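Replicative DNA helicase (Mycobacterium chimaera, PDB 6RIY) is represented here by its DnaB-1 intein, a protein-splicing domain that probably excises itself from the helicase precursor and joins the flanking sequences. Local coordinates at residues A1-Y5 and V120-C124; G45-Y49 and V60-A64. All coordinates share one frame. Numbering follows the deposited sequence.

Contact 1. Residues A1-Y5 and V120-C124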
# COMPACT_ATOMS: atom_id res chain seq x y z
N ALA A 1 -0.94 -1.96 7.17
CA ALA A 1 -1.36 -3.28 6.70
C ALA A 1 -2.37 -3.17 5.57
O ALA A 1 -3.24 -2.31 5.60
CB ALA A 1 -1.97 -4.07 7.83
N LEU A 2 -2.23 -4.05 4.57
CA LEU A 2 -3.11 -4.13 3.42
C LEU A 2 -3.92 -5.43 3.45
O LEU A 2 -3.48 -6.45 3.98
CB LEU A 2 -2.34 -4.06 2.08
CG LEU A 2 -1.48 -2.80 1.86
CD1 LEU A 2 -0.95 -2.71 0.42
CD2 LEU A 2 -2.25 -1.54 2.20
N ALA A 3 -5.11 -5.37 2.85
CA ALA A 3 -5.94 -6.56 2.74
C ALA A 3 -5.19 -7.69 2.06
O ALA A 3 -4.40 -7.46 1.14
CB ALA A 3 -7.21 -6.23 1.95
N LEU A 4 -5.45 -8.93 2.50
CA LEU A 4 -4.77 -10.09 1.93
C LEU A 4 -4.96 -10.21 0.43
O LEU A 4 -4.11 -10.79 -0.25
CB LEU A 4 -5.27 -11.37 2.58
CG LEU A 4 -5.21 -11.50 4.10
CD1 LEU A 4 -5.48 -12.96 4.50
CD2 LEU A 4 -3.86 -11.05 4.59
N TYR A 5 -6.09 -9.74 -0.09
CA TYR A 5 -6.39 -9.90 -1.50
C TYR A 5 -5.78 -8.81 -2.36
O TYR A 5 -6.02 -8.80 -3.57
CB TYR A 5 -7.90 -9.97 -1.75
CG TYR A 5 -8.73 -8.83 -1.15
CD1 TYR A 5 -8.52 -7.51 -1.53
CD2 TYR A 5 -9.75 -9.10 -0.24
CE1 TYR A 5 -9.28 -6.49 -1.00
CE2 TYR A 5 -10.51 -8.08 0.29
CZ TYR A 5 -10.27 -6.77 -0.09
OH TYR A 5 -11.03 -5.75 0.44
N VAL A 120 -11.54 -6.50 7.03
CA VAL A 120 -11.07 -7.72 6.38
C VAL A 120 -9.70 -8.06 6.94
O VAL A 120 -9.01 -7.18 7.49
CB VAL A 120 -11.01 -7.57 4.84
CG1 VAL A 120 -12.39 -7.28 4.27
CG2 VAL A 120 -10.01 -6.50 4.45
N PRO A 121 -9.27 -9.32 6.81
CA PRO A 121 -7.92 -9.69 7.26
C PRO A 121 -6.85 -8.88 6.53
O PRO A 121 -6.97 -8.61 5.33
CB PRO A 121 -7.82 -11.18 6.90
CG PRO A 121 -9.27 -11.65 6.87
CD PRO A 121 -10.02 -10.49 6.31
N VAL A 122 -5.80 -8.49 7.25
CA VAL A 122 -4.73 -7.66 6.69
C VAL A 122 -3.38 -8.19 7.16
O VAL A 122 -3.29 -8.97 8.10
CB VAL A 122 -4.88 -6.16 7.06
CG1 VAL A 122 -6.18 -5.61 6.52
CG2 VAL A 122 -4.76 -5.92 8.58
N ARG A 123 -2.32 -7.73 6.48
CA ARG A 123 -0.93 -8.05 6.84
C ARG A 123 -0.04 -6.85 6.55
O ARG A 123 -0.30 -6.09 5.62
CB ARG A 123 -0.37 -9.22 6.03
CG ARG A 123 -0.87 -10.60 6.34
CD ARG A 123 -0.20 -11.60 5.38
NE ARG A 123 1.14 -11.97 5.83
CZ ARG A 123 2.07 -12.50 5.04
NH1 ARG A 123 1.83 -12.72 3.75
NH2 ARG A 123 3.26 -12.82 5.55
N CYS A 124 1.06 -6.75 7.30
CA CYS A 124 2.13 -5.79 7.02
C CYS A 124 3.38 -6.50 6.53
O CYS A 124 3.69 -7.63 6.93
CB CYS A 124 2.51 -4.97 8.25
SG CYS A 124 1.21 -3.97 8.94

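Contact 2. Residues G45-Y49 and V60-A64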
# COMPACT_ATOMS: atom_id res chain seq x y z
N GLY A 45 -9.65 -8.36 12.48
CA GLY A 45 -10.45 -7.42 13.25
C GLY A 45 -10.00 -5.98 13.20
O GLY A 45 -10.57 -5.15 13.92
N ARG A 46 -9.02 -5.64 12.37
CA ARG A 46 -8.55 -4.27 12.31
C ARG A 46 -9.58 -3.38 11.60
O ARG A 46 -10.21 -3.81 10.63
CB ARG A 46 -7.20 -4.20 11.58
CG ARG A 46 -6.09 -5.01 12.25
CD ARG A 46 -5.69 -4.43 13.59
NE ARG A 46 -5.17 -3.07 13.47
CZ ARG A 46 -5.08 -2.21 14.48
NH1 ARG A 46 -5.46 -2.57 15.70
NH2 ARG A 46 -4.60 -0.99 14.28
N PRO A 47 -9.76 -2.14 12.05
CA PRO A 47 -10.61 -1.21 11.29
C PRO A 47 -9.96 -0.92 9.95
O PRO A 47 -8.76 -0.67 9.87
CB PRO A 47 -10.65 0.04 12.18
CG PRO A 47 -10.13 -0.40 13.51
CD PRO A 47 -9.17 -1.51 13.23
N CYS A 48 -10.76 -1.00 8.88
CA CYS A 48 -10.24 -0.90 7.53
C CYS A 48 -10.86 0.25 6.76
O CYS A 48 -12.03 0.60 6.96
CB CYS A 48 -10.49 -2.18 6.74
SG CYS A 48 -9.48 -3.55 7.32
N TYR A 49 -10.08 0.78 5.82
CA TYR A 49 -10.52 1.83 4.92
C TYR A 49 -10.36 1.39 3.47
O TYR A 49 -9.37 0.74 3.12
CB TYR A 49 -9.71 3.11 5.14
CG TYR A 49 -10.22 3.93 6.29
CD1 TYR A 49 -10.12 3.48 7.60
CD2 TYR A 49 -10.81 5.16 6.07
CE1 TYR A 49 -10.60 4.23 8.65
CE2 TYR A 49 -11.28 5.93 7.11
CZ TYR A 49 -11.18 5.46 8.40
OH TYR A 49 -11.65 6.22 9.44
N VAL A 60 -7.82 -1.70 -0.04
CA VAL A 60 -8.36 -1.75 1.31
C VAL A 60 -7.19 -1.92 2.28
O VAL A 60 -6.36 -2.82 2.12
CB VAL A 60 -9.39 -2.87 1.46
CG1 VAL A 60 -9.80 -3.05 2.90
CG2 VAL A 60 -10.59 -2.56 0.57
N ALA A 61 -7.11 -1.02 3.25
CA ALA A 61 -5.98 -0.97 4.15
C ALA A 61 -6.48 -0.66 5.54
O ALA A 61 -7.56 -0.10 5.72
CB ALA A 61 -4.95 0.08 3.71
N ASP A 62 -5.68 -1.02 6.54
CA ASP A 62 -6.14 -0.68 7.88
C ASP A 62 -6.04 0.83 8.09
O ASP A 62 -5.40 1.56 7.32
CB ASP A 62 -5.39 -1.48 8.94
CG ASP A 62 -4.04 -0.92 9.27
OD1 ASP A 62 -3.37 -0.40 8.36
OD2 ASP A 62 -3.65 -1.01 10.45
N ALA A 63 -6.75 1.29 9.12
CA ALA A 63 -6.90 2.73 9.31
C ALA A 63 -5.56 3.43 9.49
O ALA A 63 -5.43 4.61 9.11
CB ALA A 63 -7.80 2.99 10.53
N ALA A 64 -4.57 2.74 10.04
CA ALA A 64 -3.29 3.39 10.33
C ALA A 64 -2.24 3.20 9.25
O ALA A 64 -1.12 3.70 9.42
CB ALA A 64 -2.74 2.89 11.67
O HOH W 1 -5.06 0.44 12.09

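Contact 1. Residues A1-Y5 and V120-C124
Antiparallel strand pairing joins Ala1-Tyr5 to Val120-Cys124: strand 2-3 is an outermost strand of an antiparallel sheet and strand 122-127 its neighbour. Leu2 and Arg123 form the hydrogen-bonded pair: Leu2 N to Arg123 O and Arg123 N to Leu2 O both measure 3.0 Å. Ala3 faces Val122 as a non-hydrogen-bonded pair, CA to CA 4.3 Å, and beyond it Leu4 N donates to Pro121 O at 3.2 Å. In this Hedgehog/intein (HINT) fold the pairing sets the N-terminal residue beside Cys124, probably at the splicing site. Here Cys124 SG lies 3.4 Å from Ala1 CB and equally 3.4 Å from Ala1 N, the atom to which the upstream sequence would be joined. An alanine at the start and a cysteine beside it are consistent with a class 3 intein, in which an internal cysteine probably attacks first. Ala1 CB also meets Val122 CG2 at 3.4 Å. Leu4 CD2 packs on Arg123 CG at 3.5 Å, while the Arg123 guanidinium bonds to the carbonyls of Val20 and Thr40.

Contact 2. Residues G45-Y49 and V60-A64
Strands 48-53 and 58-62 make a beta hairpin of the HINT fold, and this contact is its open end, away from the turn. Along the first segment, Arg46 is the first residue to engage. Its CA-to-CB bond points toward Val60-Ala64, and NH2 reaches 3.9 Å from Asp62 OD2, a long salt bridge with the carboxylate oxygen near the guanidinium plane. The stronger link is indirect: a water accepts from Arg46 NH2 at 2.7 Å and donates to Asp62 OD2 at 2.6 Å. The other carboxylate oxygen, OD1, accepts from the N terminus of Ala1, so Asp62 joins this hairpin to the chain's N terminus, probably the upstream splice junction. Pro47 has no amide hydrogen to give, but its O accepts from Ala63 N at 2.9 Å, carrying the backbone pairing past the end of both strands. Cys48 then forms a non-hydrogen-bonded pair with Asp62, CA to CA 4.1 Å; the two side chains diverge, and Cys48 CB rests 4.0 Å from Val60 CG1. Tyr49 completes the register as the hydrogen-bonded partner of Ala61. Tyr49 N to Ala61 O is 2.7 Å and nearly linear, with an N-H...O angle of 175°, and Ala61 N returns a bond to Tyr49 O at 2.9 Å and 164°. The tyrosine ring, which also touches Ser76, Ala77 and Arg116, reaches over the chain where it leaves the strand, bringing Tyr49 CE1 to 3.6 Å from Ala63 CB.

In the fold
Starting at the N terminus, residues 1-5 pair with residues 120-124, 115 residues further on; contact 1 therefore closes a loop spanning most of the domain. Contact 2 lies wholly within that loop and closes a much shorter one, with only ten residues between its segments. The loops nest and do not cross. Their centres are about 8 Å apart, and the N-terminal segment 1-5 bridges them: besides its pairing with strand 122-127, it meets strand 58-62 through probable hydrogen bonds, Ala1 O to Asp62 N and Ala3 N to Val60 O, both 2.9 Å. Through this segment, the sheet containing 122-127 is tied to the sheet edged by 58-62.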